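Side-chain contacts in SnoaL-like domain-containing protein (Xanthomonas campestris pv. campestris, PDB 3G8Z), which is of unknown function but has the cystatin-like fold of SnoaL-like proteins, a family that includes polyketide cyclases, and may bind a small molecule in an internal pocket: residues I30-T35 with A39-I44; D24-Y29 with V99-E104; D120-E125 with V130-F135; V49-P54 with P71-M76; N56-G61 with M77-G82. One frame throughout, in Å; residues are numbered along the deposited sequence.

Interaction 1: I30-T35 with A39-I44; sequences ITAIQT and ATLGSI
Leu-41 leans from helix 38-44 against Ala-32 and Ile-33 of helix 22-35, and its side chain can be traced outward atom by atom. CB has no close partner on the opposite segment; chi1 of -80° swings CG away from its own carbonyl carbon and carries it to 4.1 Å from Ala-32 CB. There the chain forks. CD1 lies 4.0 Å from Ile-33 CG1. CD2 reaches that same Ile-33 CG1, also at 4.0 Å, and touches the Ala-32 CB methyl besides, so the fork straddles one methylene of the isoleucine. The two side chains cross at about a right angle, and the leucine methyls come against the flank of Ile-33 at CG1. Ala-32 also meets Thr-40: its CB is 3.6 Å from Thr-40 CG2, the threonine presenting its methyl while OG1 turns back to a hydrogen bond with Asp-37 OD2. No hydrogen bond joins the two segments. The small alanine coincides with the nearest backbone approach, where the CA atoms of Ala-32 and Thr-40 are 6.2 Å apart. Tyr-29, one turn before Ile-33, also receives Leu-41, and Ile-86 of strand 85-95 meets Ile-33 from the sheet. With axes 9.0 Å apart and N-to-C directions at 144°, the two segments form a roughly antiparallel helical hairpin, the N-terminal helix pair of this cystatin-like fold.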
# COMPACT_ATOMS: atom_id res chain seq x y z
N ILE A 30 9.44 9.87 -6.50
CA ILE A 30 9.15 9.16 -7.75
C ILE A 30 9.74 9.89 -8.96
O ILE A 30 10.36 9.26 -9.82
CB ILE A 30 7.64 8.95 -7.96
CG1 ILE A 30 7.07 8.06 -6.84
CG2 ILE A 30 7.36 8.33 -9.35
CD1 ILE A 30 7.53 6.60 -6.89
N THR A 31 9.59 11.20 -9.04
CA THR A 31 10.19 11.93 -10.15
C THR A 31 11.71 11.71 -10.20
O THR A 31 12.31 11.55 -11.27
CB THR A 31 9.89 13.41 -10.03
OG1 THR A 31 8.48 13.58 -10.17
CG2 THR A 31 10.65 14.23 -11.07
N ALA A 32 12.34 11.67 -9.03
CA ALA A 32 13.80 11.55 -8.97
C ALA A 32 14.24 10.15 -9.41
O ALA A 32 15.22 10.00 -10.17
CB ALA A 32 14.31 11.90 -7.58
N ILE A 33 13.52 9.13 -8.99
CA ILE A 33 13.76 7.77 -9.50
C ILE A 33 13.59 7.76 -11.02
O ILE A 33 14.47 7.30 -11.75
CB ILE A 33 12.81 6.76 -8.86
CG1 ILE A 33 13.20 6.54 -7.40
CG2 ILE A 33 12.83 5.41 -9.59
CD1 ILE A 33 12.17 5.82 -6.66
N GLN A 34 12.50 8.34 -11.50
CA GLN A 34 12.21 8.30 -12.93
C GLN A 34 13.23 9.03 -13.78
O GLN A 34 13.52 8.61 -14.91
CB GLN A 34 10.82 8.83 -13.21
CG GLN A 34 9.74 7.88 -12.72
CD GLN A 34 8.37 8.36 -13.09
OE1 GLN A 34 8.06 9.54 -12.96
NE2 GLN A 34 7.51 7.44 -13.54
N THR A 35 13.80 10.11 -13.25
CA THR A 35 14.73 10.91 -14.02
C THR A 35 16.18 10.64 -13.64
O THR A 35 17.07 11.31 -14.14
CB THR A 35 14.45 12.41 -13.86
OG1 THR A 35 14.51 12.73 -12.46
CG2 THR A 35 13.06 12.75 -14.43
N ALA A 39 20.97 13.08 -6.69
CA ALA A 39 21.10 14.17 -5.73
C ALA A 39 19.84 14.30 -4.89
O ALA A 39 19.90 14.49 -3.69
CB ALA A 39 21.38 15.48 -6.43
N THR A 40 18.68 14.26 -5.52
CA THR A 40 17.44 14.38 -4.76
C THR A 40 17.32 13.14 -3.87
O THR A 40 17.08 13.24 -2.68
CB THR A 40 16.21 14.46 -5.68
OG1 THR A 40 16.16 15.75 -6.31
CG2 THR A 40 14.91 14.21 -4.88
N LEU A 41 17.51 11.97 -4.45
CA LEU A 41 17.28 10.71 -3.72
C LEU A 41 18.18 10.64 -2.49
O LEU A 41 17.75 10.22 -1.43
CB LEU A 41 17.55 9.50 -4.62
CG LEU A 41 16.47 9.09 -5.60
CD1 LEU A 41 16.87 7.77 -6.32
CD2 LEU A 41 15.14 8.93 -4.90
N GLY A 42 19.41 11.08 -2.65
CA GLY A 42 20.39 11.04 -1.56
C GLY A 42 20.07 12.01 -0.45
O GLY A 42 20.61 11.90 0.65
N SER A 43 19.21 12.97 -0.75
CA SER A 43 18.88 14.04 0.16
C SER A 43 17.53 13.85 0.82
O SER A 43 17.37 14.18 1.99
CB SER A 43 18.83 15.38 -0.58
OG SER A 43 19.94 15.53 -1.45
N ILE A 44 16.54 13.37 0.08
CA ILE A 44 15.20 13.26 0.63
C ILE A 44 14.93 11.91 1.30
O ILE A 44 13.92 11.76 1.97
CB ILE A 44 14.08 13.53 -0.40
CG1 ILE A 44 14.06 12.46 -1.47
CG2 ILE A 44 14.22 14.93 -1.02
CD1 ILE A 44 12.79 12.49 -2.28

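Interaction 2: D24-Y29 with V99-E104; sequences DIAKSY and VAITLE
Ala-26 of helix 22-35 meets Val-99 and Ile-101 of strand 98-109, a helix-on-sheet contact characteristic of the cystatin-like fold, in which a long helix lies on a curved sheet. The contacts across it are purely apolar. Ala-26 CB comes 3.6 Å from Val-99 CG1 and 4.0 Å from Ile-101 CD1, and those two strand methyls are themselves about 4.5 Å apart, so the alanine methyl fits against both at once. Val-99 reaches over with the branch that lies opposite its backbone nitrogen (chi1 171°), whereas Ile-101 uses the far end of its longer arm. Val-99 and Ile-101 are two apart in the strand, which is why both side chains rise from the same face; Ala-100 between them turns to the other face, where it packs on Phe-135 of the second subunit. Tyr-92 of strand 85-95 extends the apolar layer, touching both Ala-26 and Ile-101. No hydrogen bond spans the two segments. The helix carries its regular i to i-4 bonds, such as Tyr-29 N to Ile-25 O, and Tyr-29 OH bonds a bound glycerol, while the strand is joined laterally to strand 112-125 by backbone bonds between Val-99 and Leu-122 and between Ile-101 and Asp-120. All three touching residues are buried, and a single methyl on the helix side permits a close approach: the CA atoms of Ala-26 and Val-99 stand 7.0 Å apart, with Ala-26 CB only 4.2 Å from Val-99 CB.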
# COMPACT_ATOMS: atom_id res chain seq x y z
N ASP A 24 3.63 15.55 -1.68
CA ASP A 24 4.64 16.33 -2.38
C ASP A 24 6.00 15.63 -2.29
O ASP A 24 6.71 15.49 -3.29
CB ASP A 24 4.76 17.73 -1.78
CG ASP A 24 3.56 18.59 -2.07
OD1 ASP A 24 3.00 18.46 -3.17
OD2 ASP A 24 3.17 19.39 -1.18
N ILE A 25 6.35 15.18 -1.10
CA ILE A 25 7.62 14.47 -0.91
C ILE A 25 7.65 13.17 -1.71
O ILE A 25 8.66 12.84 -2.34
CB ILE A 25 7.92 14.23 0.59
CG1 ILE A 25 8.16 15.58 1.27
CG2 ILE A 25 9.15 13.33 0.74
CD1 ILE A 25 7.70 15.62 2.72
N ALA A 26 6.53 12.43 -1.71
CA ALA A 26 6.44 11.18 -2.45
C ALA A 26 6.59 11.42 -3.95
O ALA A 26 7.23 10.64 -4.67
CB ALA A 26 5.13 10.47 -2.15
N LYS A 27 5.99 12.51 -4.44
CA LYS A 27 6.07 12.85 -5.86
C LYS A 27 7.49 13.21 -6.23
O LYS A 27 7.95 12.88 -7.32
CB LYS A 27 5.12 14.00 -6.20
CG LYS A 27 3.66 13.54 -6.23
CD LYS A 27 2.70 14.66 -6.58
CE LYS A 27 1.30 14.13 -6.82
NZ LYS A 27 0.34 15.28 -6.88
N SER A 28 8.19 13.89 -5.33
CA SER A 28 9.58 14.27 -5.58
C SER A 28 10.45 13.03 -5.68
O SER A 28 11.35 12.94 -6.53
CB SER A 28 10.07 15.21 -4.47
OG SER A 28 11.46 15.43 -4.58
N TYR A 29 10.18 12.08 -4.79
CA TYR A 29 10.87 10.81 -4.75
C TYR A 29 10.69 10.02 -6.06
O TYR A 29 11.68 9.54 -6.64
CB TYR A 29 10.36 9.99 -3.54
CG TYR A 29 10.83 8.55 -3.52
CD1 TYR A 29 12.09 8.23 -3.04
CD2 TYR A 29 10.02 7.53 -3.98
CE1 TYR A 29 12.53 6.92 -3.01
CE2 TYR A 29 10.45 6.22 -3.97
CZ TYR A 29 11.71 5.93 -3.47
OH TYR A 29 12.17 4.64 -3.47
N VAL A 99 2.45 7.17 2.63
CA VAL A 99 1.91 7.45 1.33
C VAL A 99 2.01 6.15 0.54
O VAL A 99 3.08 5.55 0.49
CB VAL A 99 2.71 8.56 0.63
CG1 VAL A 99 2.27 8.68 -0.85
CG2 VAL A 99 2.54 9.89 1.39
N ALA A 100 0.91 5.70 -0.05
CA ALA A 100 0.95 4.61 -1.03
C ALA A 100 0.94 5.17 -2.42
O ALA A 100 0.14 6.07 -2.75
CB ALA A 100 -0.20 3.63 -0.86
N ILE A 101 1.86 4.67 -3.23
CA ILE A 101 1.92 5.03 -4.63
C ILE A 101 1.69 3.78 -5.43
O ILE A 101 2.48 2.85 -5.35
CB ILE A 101 3.28 5.63 -5.02
CG1 ILE A 101 3.69 6.69 -3.99
CG2 ILE A 101 3.19 6.20 -6.46
CD1 ILE A 101 5.15 6.71 -3.62
N THR A 102 0.61 3.77 -6.21
CA THR A 102 0.32 2.70 -7.12
C THR A 102 1.04 3.01 -8.41
O THR A 102 1.08 4.17 -8.84
CB THR A 102 -1.21 2.54 -7.39
OG1 THR A 102 -1.77 3.82 -7.68
CG2 THR A 102 -1.90 1.97 -6.15
N LEU A 103 1.61 1.99 -9.03
CA LEU A 103 2.50 2.21 -10.13
C LEU A 103 2.69 0.97 -10.97
O LEU A 103 2.16 -0.11 -10.68
CB LEU A 103 3.84 2.76 -9.62
CG LEU A 103 4.51 2.02 -8.48
CD1 LEU A 103 5.13 0.73 -9.03
CD2 LEU A 103 5.54 2.92 -7.76
N GLU A 104 3.41 1.18 -12.06
CA GLU A 104 3.86 0.10 -12.92
C GLU A 104 5.37 0.15 -12.98
O GLU A 104 5.97 1.22 -13.10
CB GLU A 104 3.31 0.27 -14.34
CG GLU A 104 3.66 -0.89 -15.25
CD GLU A 104 3.46 -0.57 -16.71
OE1 GLU A 104 4.12 0.38 -17.23
OE2 GLU A 104 2.67 -1.31 -17.35

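Interaction 3: D120-E125 with V130-F135; sequences DLLRIE and VEVRLF
Val-130 and Arg-123 face each other at the turn end of an antiparallel beta hairpin, where Val-130 and Glu-131 together oppose Arg-123 in a classic beta bulge. Arg-123 O takes a sound bond from Val-130 N at 2.8 Å and only a weak one from Glu-131 N at 3.4 Å, which is the backbone evidence for the extra residue. The Val-130 side chain goes to the arginine: CG2 sits 3.4 Å above the guanidinium plane, displaced toward the NH1 rim, while CG1 packs on Glu-125 CB.

Arg-123 has a bend at chi3 (53°) that brings the guanidinium alongside Glu-131 in a salt bridge. NE and NH2 both donate to one oxygen, Glu-131 OE1. The NE bond, 2.9 Å long, uses the anti lone pair of OE1; NH2 reaches the same oxygen from above the carboxylate plane, because the two flat groups stand nearly perpendicular (89°). NH1 completes the salt-bridge network with Glu-125 OE2 at 2.9 Å, so carboxylates at two parts of its edge restrain the rotation of the guanidinium. Glu-131 OE2 is taken by His-52 NE2, extending the network onto strand 49-53.

Leu-121, on the same face, forms a hydrogen-bonded pair with Arg-133. Leu-121 CD2 approaches CE1 of Phe-135 of its own chain at an oblique angle, while Phe-135 of the second subunit also packs on Leu-121. On the other face, Leu-134 CD2 lies 3.5 Å from Asp-120 OD1, the two side chains running side by side.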
# COMPACT_ATOMS: atom_id res chain seq x y z
N ASP A 120 4.43 1.25 -3.95
CA ASP A 120 5.47 1.69 -3.03
C ASP A 120 4.80 2.31 -1.85
O ASP A 120 3.94 3.17 -2.02
CB ASP A 120 6.39 2.73 -3.64
CG ASP A 120 7.35 2.15 -4.62
OD1 ASP A 120 7.09 1.02 -5.12
OD2 ASP A 120 8.36 2.85 -4.91
N LEU A 121 5.16 1.85 -0.65
CA LEU A 121 4.69 2.47 0.58
C LEU A 121 5.84 3.24 1.21
O LEU A 121 6.89 2.67 1.48
CB LEU A 121 4.14 1.43 1.57
CG LEU A 121 2.61 1.19 1.61
CD1 LEU A 121 1.89 2.42 2.13
CD2 LEU A 121 2.09 0.85 0.23
N LEU A 122 5.64 4.54 1.42
CA LEU A 122 6.66 5.40 2.02
C LEU A 122 6.14 5.95 3.32
O LEU A 122 4.99 6.41 3.38
CB LEU A 122 7.00 6.60 1.12
CG LEU A 122 7.33 6.31 -0.35
CD1 LEU A 122 7.62 7.63 -1.09
CD2 LEU A 122 8.48 5.35 -0.49
N ARG A 123 6.98 5.92 4.35
CA ARG A 123 6.68 6.61 5.59
C ARG A 123 7.53 7.86 5.63
O ARG A 123 8.73 7.78 5.42
CB ARG A 123 6.98 5.75 6.81
CG ARG A 123 6.48 6.41 8.09
CD ARG A 123 6.38 5.45 9.28
NE ARG A 123 7.59 4.71 9.54
CZ ARG A 123 8.56 5.09 10.38
NH1 ARG A 123 8.51 6.24 11.04
NH2 ARG A 123 9.62 4.32 10.55
N ILE A 124 6.91 9.01 5.83
CA ILE A 124 7.59 10.29 5.68
C ILE A 124 7.45 11.06 6.97
O ILE A 124 6.37 11.15 7.52
CB ILE A 124 7.01 11.07 4.51
CG1 ILE A 124 7.36 10.33 3.21
CG2 ILE A 124 7.49 12.53 4.52
CD1 ILE A 124 6.40 10.61 2.04
N GLU A 125 8.57 11.58 7.44
CA GLU A 125 8.64 12.30 8.71
C GLU A 125 9.61 13.45 8.54
O GLU A 125 10.71 13.24 8.07
CB GLU A 125 9.23 11.42 9.80
CG GLU A 125 8.28 10.51 10.52
CD GLU A 125 8.92 9.94 11.80
OE1 GLU A 125 9.83 10.60 12.36
OE2 GLU A 125 8.52 8.84 12.24
N VAL A 130 11.56 7.91 5.72
CA VAL A 130 12.21 7.18 6.82
C VAL A 130 12.01 5.68 6.68
O VAL A 130 12.78 4.88 7.23
CB VAL A 130 11.75 7.68 8.23
CG1 VAL A 130 12.22 9.11 8.47
CG2 VAL A 130 10.25 7.58 8.43
N GLU A 131 11.01 5.27 5.91
CA GLU A 131 10.77 3.86 5.71
C GLU A 131 10.16 3.61 4.36
O GLU A 131 9.34 4.39 3.89
CB GLU A 131 9.86 3.33 6.81
CG GLU A 131 9.81 1.81 6.88
CD GLU A 131 9.10 1.26 8.11
OE1 GLU A 131 8.54 2.04 8.93
OE2 GLU A 131 9.07 0.01 8.25
N VAL A 132 10.57 2.51 3.74
CA VAL A 132 10.10 2.14 2.41
C VAL A 132 9.69 0.67 2.46
O VAL A 132 10.45 -0.17 2.98
CB VAL A 132 11.22 2.35 1.37
CG1 VAL A 132 10.83 1.79 0.01
CG2 VAL A 132 11.60 3.87 1.25
N ARG A 133 8.50 0.37 1.97
CA ARG A 133 8.09 -1.02 1.77
C ARG A 133 7.51 -1.19 0.39
O ARG A 133 6.57 -0.52 0.04
CB ARG A 133 7.07 -1.51 2.80
CG ARG A 133 6.80 -3.02 2.65
CD ARG A 133 5.78 -3.51 3.62
NE ARG A 133 6.20 -3.35 5.00
CZ ARG A 133 7.01 -4.17 5.63
NH1 ARG A 133 7.51 -5.22 5.00
NH2 ARG A 133 7.31 -3.93 6.91
N LEU A 134 8.11 -2.10 -0.38
CA LEU A 134 7.75 -2.29 -1.76
C LEU A 134 6.87 -3.53 -1.91
O LEU A 134 7.03 -4.52 -1.19
CB LEU A 134 9.02 -2.43 -2.61
CG LEU A 134 10.02 -1.25 -2.52
CD1 LEU A 134 11.14 -1.34 -3.53
CD2 LEU A 134 9.31 0.04 -2.66
N PHE A 135 5.95 -3.46 -2.88
CA PHE A 135 5.04 -4.53 -3.17
C PHE A 135 5.03 -4.73 -4.69
O PHE A 135 5.02 -3.76 -5.46
CB PHE A 135 3.62 -4.16 -2.74
CG PHE A 135 3.45 -4.04 -1.28
CD1 PHE A 135 3.76 -2.86 -0.63
CD2 PHE A 135 2.91 -5.09 -0.55
CE1 PHE A 135 3.58 -2.75 0.74
CE2 PHE A 135 2.73 -4.98 0.78
CZ PHE A 135 3.07 -3.80 1.44

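Interaction 4: V49-P54 with P71-M76; sequences VIWHQP and PMLGKM
Trp-51 presents one face of its indole to Met-72, a selenomethionine introduced in place of methionine and deposited in two conformers. In the conformer described, the terminal CE methyl hovers 3.6 Å above the ring plane and 3.8 Å from the centroid of the five-membered ring, only 20° off the normal. That geometry fits a CH-pi contact, with the selenium farther out and oblique, as in a Met-aromatic pair. A bend at chi3 (72°) of Met-72 drops the methyl onto the pyrrole side, near NE1 and CD1. Leu-73 meets the six-membered ring instead, its CD2 lying 4.1 Å from both CZ2 and CH2 of Trp-51 as the side chains cross at about a right angle. Rotation of the indole is fixed from its edge: Trp-51 NE1 donates to Gln-53 OE1 at 3.0 Å, almost straight (177°) and in the ring plane. The selenomethionine Met-76 slides past Gln-53 in the opposite direction, its CE 4.0 Å from Gln-53 OE1. A glycerol, probably from the crystallisation liquor, lies close to Trp-51, and Tyr-29 reaches the indole from helix 22-35. Buried between strand 49-53 and helix 66-79, this packing is consistent with the wall of the interior pocket found in SnoaL-like folds.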
# COMPACT_ATOMS: atom_id res chain seq x y z
N VAL A 49 17.18 5.34 6.79
CA VAL A 49 16.01 4.74 6.13
C VAL A 49 15.94 3.23 6.36
O VAL A 49 16.96 2.51 6.28
CB VAL A 49 16.02 5.02 4.59
CG1 VAL A 49 17.23 4.37 3.94
CG2 VAL A 49 14.70 4.52 3.91
N ILE A 50 14.75 2.74 6.67
CA ILE A 50 14.49 1.30 6.74
C ILE A 50 13.81 0.89 5.44
O ILE A 50 12.75 1.38 5.12
CB ILE A 50 13.56 0.94 7.90
CG1 ILE A 50 14.14 1.40 9.24
CG2 ILE A 50 13.31 -0.57 7.92
CD1 ILE A 50 13.11 1.43 10.39
N TRP A 51 14.45 0.01 4.69
CA TRP A 51 13.99 -0.32 3.34
C TRP A 51 13.62 -1.80 3.24
O TRP A 51 14.50 -2.67 3.38
CB TRP A 51 15.12 0.01 2.38
CG TRP A 51 14.80 -0.17 0.96
CD1 TRP A 51 14.65 -1.35 0.29
CD2 TRP A 51 14.60 0.87 -0.01
NE1 TRP A 51 14.36 -1.12 -1.03
CE2 TRP A 51 14.33 0.24 -1.24
CE3 TRP A 51 14.65 2.26 0.04
CZ2 TRP A 51 14.11 0.96 -2.42
CZ3 TRP A 51 14.43 2.97 -1.13
CH2 TRP A 51 14.16 2.32 -2.33
N HIS A 52 12.34 -2.10 3.04
CA HIS A 52 11.87 -3.50 2.97
C HIS A 52 11.65 -3.93 1.51
O HIS A 52 10.73 -3.46 0.83
CB HIS A 52 10.55 -3.71 3.72
CG HIS A 52 10.53 -3.16 5.11
ND1 HIS A 52 11.08 -3.83 6.18
CD2 HIS A 52 9.97 -2.04 5.62
CE1 HIS A 52 10.89 -3.12 7.29
NE2 HIS A 52 10.19 -2.04 6.98
N GLN A 53 12.51 -4.81 1.02
CA GLN A 53 12.42 -5.28 -0.34
C GLN A 53 11.90 -6.71 -0.31
O GLN A 53 12.53 -7.60 0.29
CB GLN A 53 13.82 -5.23 -0.97
CG GLN A 53 13.87 -5.56 -2.46
CD GLN A 53 13.56 -4.38 -3.38
OE1 GLN A 53 13.98 -3.24 -3.12
NE2 GLN A 53 12.83 -4.65 -4.45
N PRO A 54 10.75 -6.95 -0.95
CA PRO A 54 10.10 -8.24 -0.90
C PRO A 54 10.79 -9.30 -1.74
O PRO A 54 11.70 -9.00 -2.52
CB PRO A 54 8.72 -7.93 -1.49
CG PRO A 54 8.96 -6.84 -2.41
CD PRO A 54 10.01 -6.00 -1.78
N PRO A 71 24.34 2.02 -2.01
CA PRO A 71 25.06 1.03 -2.80
C PRO A 71 24.18 -0.08 -3.38
O PRO A 71 24.44 -0.55 -4.48
CB PRO A 71 26.08 0.47 -1.79
CG PRO A 71 26.25 1.55 -0.82
CD PRO A 71 24.92 2.16 -0.66
N MSE A 72 23.14 -0.47 -2.65
CA MSE A 72 22.24 -1.48 -3.15
C MSE A 72 21.45 -1.00 -4.37
O MSE A 72 21.22 -1.78 -5.30
CB MSE A 72 21.27 -1.89 -2.05
CG MSE A 72 20.37 -3.03 -2.44
SE MSE A 72 19.05 -3.18 -1.07
CE MSE A 72 17.92 -1.55 -1.43
N LEU A 73 21.02 0.26 -4.34
CA LEU A 73 20.35 0.87 -5.47
C LEU A 73 21.29 0.94 -6.67
O LEU A 73 20.89 0.69 -7.80
CB LEU A 73 19.84 2.26 -5.11
CG LEU A 73 18.66 2.30 -4.13
CD1 LEU A 73 18.33 3.74 -3.76
CD2 LEU A 73 17.43 1.60 -4.72
N GLY A 74 22.55 1.22 -6.41
CA GLY A 74 23.56 1.21 -7.46
C GLY A 74 23.76 -0.16 -8.07
O GLY A 74 23.89 -0.29 -9.29
N LYS A 75 23.78 -1.18 -7.24
CA LYS A 75 23.97 -2.54 -7.72
C LYS A 75 22.75 -2.98 -8.53
O LYS A 75 22.86 -3.71 -9.53
CB LYS A 75 24.19 -3.51 -6.54
CG LYS A 75 24.55 -4.91 -6.98
N MSE A 76 21.58 -2.55 -8.08
CA MSE A 76 20.36 -2.80 -8.81
C MSE A 76 20.40 -2.21 -10.20
O MSE A 76 20.00 -2.87 -11.15
CB MSE A 76 19.18 -2.24 -8.04
CG MSE A 76 18.82 -3.10 -6.91
SE MSE A 76 17.40 -2.32 -5.82
CE MSE A 76 17.65 -3.45 -4.72

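Interaction 5: N56-G61 with M77-G82; sequences NHQFSG and MEVSNG
Ser-60 OG, held by His-57 N at 2.9 Å and by Pro-54 O, fixes the type I turn from which Gln-58 and Phe-59 reach Val-79. The turn spans His-57 to Ser-60 and closes with Ser-60 N to His-57 O at 3.0 Å. Its first side chain is locked in too: His-57 ND1 accepts from Phe-59 N at 3.1 Å, the donor tilted 25° from the imidazole plane, and Ser-60 OG lies over the centre of one ring face. The other segment is the end of helix 66-79, stopped by a Schellman motif in which Gly-82 N returns to Met-77 O (2.8 Å) and Asn-81 N to Glu-78 O, with Asn-81 at positive phi.

Between turn and helix end the contact is small, made by van der Waals contact with no hydrogen bond across it. With Val-79 CG1 anti to the backbone N (chi1 171°), CG2 is left beside that N, facing the loop. Gln-58 comes from the other direction, its NE2 4.0 Å from that methyl but hydrogen-bonded to Trp-146 O. The glutamine also folds over its neighbour: Gln-58 CG sits 3.6 Å above the plane of the Phe-59 ring, over the centre. Trp-146 of helix 139-146 meets the same phenyl with its ring nearly perpendicular, joining the C-terminal helix to this junction of loop and helix end. While Gln-58 CG covers one face of the ring, Val-79 meets its edge: Phe-59 CZ points at Val-79 CG2 from 3.8 Å, the methyl close to the ring plane.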
# COMPACT_ATOMS: atom_id res chain seq x y z
N ASN A 56 12.48 -13.10 -3.01
CA ASN A 56 13.46 -14.11 -2.76
C ASN A 56 14.55 -14.01 -3.78
O ASN A 56 14.78 -14.94 -4.56
CB ASN A 56 12.76 -15.46 -2.80
CG ASN A 56 12.16 -15.83 -1.47
OD1 ASN A 56 12.85 -16.35 -0.59
ND2 ASN A 56 10.87 -15.52 -1.29
N HIS A 57 15.19 -12.85 -3.81
CA HIS A 57 16.31 -12.61 -4.72
C HIS A 57 17.40 -11.91 -3.96
O HIS A 57 17.28 -11.68 -2.76
CB HIS A 57 15.86 -11.77 -5.92
CG HIS A 57 15.21 -10.48 -5.52
ND1 HIS A 57 15.93 -9.38 -5.14
CD2 HIS A 57 13.91 -10.12 -5.45
CE1 HIS A 57 15.10 -8.38 -4.86
NE2 HIS A 57 13.86 -8.81 -5.05
N GLN A 58 18.50 -11.61 -4.63
CA GLN A 58 19.70 -11.12 -3.96
C GLN A 58 19.55 -9.80 -3.21
O GLN A 58 20.35 -9.51 -2.34
CB GLN A 58 20.86 -11.02 -4.96
CG GLN A 58 20.62 -10.05 -6.09
CD GLN A 58 21.83 -9.91 -6.99
OE1 GLN A 58 22.91 -9.57 -6.53
NE2 GLN A 58 21.66 -10.17 -8.29
N PHE A 59 18.53 -9.01 -3.54
CA PHE A 59 18.30 -7.73 -2.85
C PHE A 59 17.16 -7.79 -1.86
O PHE A 59 16.83 -6.79 -1.24
CB PHE A 59 18.02 -6.61 -3.86
CG PHE A 59 19.07 -6.50 -4.93
CD1 PHE A 59 20.37 -6.18 -4.59
CD2 PHE A 59 18.77 -6.77 -6.26
CE1 PHE A 59 21.34 -6.07 -5.55
CE2 PHE A 59 19.74 -6.67 -7.22
CZ PHE A 59 21.03 -6.33 -6.87
N SER A 60 16.56 -8.96 -1.71
CA SER A 60 15.39 -9.09 -0.88
C SER A 60 15.80 -8.95 0.59
O SER A 60 16.94 -9.26 0.96
CB SER A 60 14.73 -10.46 -1.08
OG SER A 60 14.11 -10.54 -2.35
N GLY A 61 14.86 -8.51 1.40
CA GLY A 61 15.09 -8.36 2.83
C GLY A 61 14.94 -6.94 3.30
O GLY A 61 14.59 -6.06 2.53
N MSE A 77 20.90 -0.99 -10.33
CA MSE A 77 21.03 -0.36 -11.63
C MSE A 77 21.99 -1.18 -12.47
O MSE A 77 21.74 -1.46 -13.64
CB MSE A 77 21.52 1.08 -11.49
CG MSE A 77 20.44 2.10 -11.19
SE MSE A 77 18.80 1.94 -12.31
CE MSE A 77 17.73 1.27 -11.21
N GLU A 78 23.08 -1.62 -11.88
CA GLU A 78 24.02 -2.45 -12.62
C GLU A 78 23.40 -3.76 -13.09
O GLU A 78 23.50 -4.13 -14.28
CB GLU A 78 25.27 -2.72 -11.78
CG GLU A 78 26.12 -1.48 -11.58
N VAL A 79 22.77 -4.48 -12.17
CA VAL A 79 22.17 -5.78 -12.50
C VAL A 79 21.12 -5.66 -13.59
O VAL A 79 21.03 -6.53 -14.46
CB VAL A 79 21.56 -6.46 -11.23
CG1 VAL A 79 20.76 -7.68 -11.60
CG2 VAL A 79 22.69 -6.82 -10.24
N SER A 80 20.35 -4.57 -13.58
CA SER A 80 19.29 -4.36 -14.56
C SER A 80 19.74 -3.60 -15.81
O SER A 80 18.93 -3.26 -16.68
CB SER A 80 18.14 -3.60 -13.90
OG SER A 80 18.46 -2.25 -13.68
N ASN A 81 21.04 -3.38 -15.94
CA ASN A 81 21.57 -2.64 -17.09
C ASN A 81 20.88 -1.32 -17.20
O ASN A 81 20.59 -0.87 -18.31
CB ASN A 81 21.40 -3.44 -18.40
CG ASN A 81 22.06 -2.77 -19.59
OD1 ASN A 81 23.08 -2.12 -19.45
ND2 ASN A 81 21.47 -2.95 -20.79
N GLY A 82 20.62 -0.69 -16.04
CA GLY A 82 19.95 0.60 -15.97
C GLY A 82 18.52 0.62 -16.45
O GLY A 82 17.94 1.71 -16.66

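Overall arrangement
Interactions 1 and 2 share helix 22-35, with centres about 11 Å apart. Strand 98-109 of interaction 2 neighbours strand 112-125 of interaction 3 in the mixed sheet (centres about 9 Å apart), and strand 128-136 adjoins strand 49-53 of interaction 4. Interactions 4 and 5 share helix 66-79 (centres about 8 Å apart) and alternate their segments along the chain. Interaction 2 spans the longest interval, enclosing interactions 1, 4 and 5; interaction 3 comes last. Interactions 2 and 5 are farthest apart (centres about 21 Å). Helices pack on one curved sheet, with glycerols near interactions 1 to 4, consistent with an internal pocket; interactions 2 and 3, and interaction 4 through Pro-54, touch the second subunit.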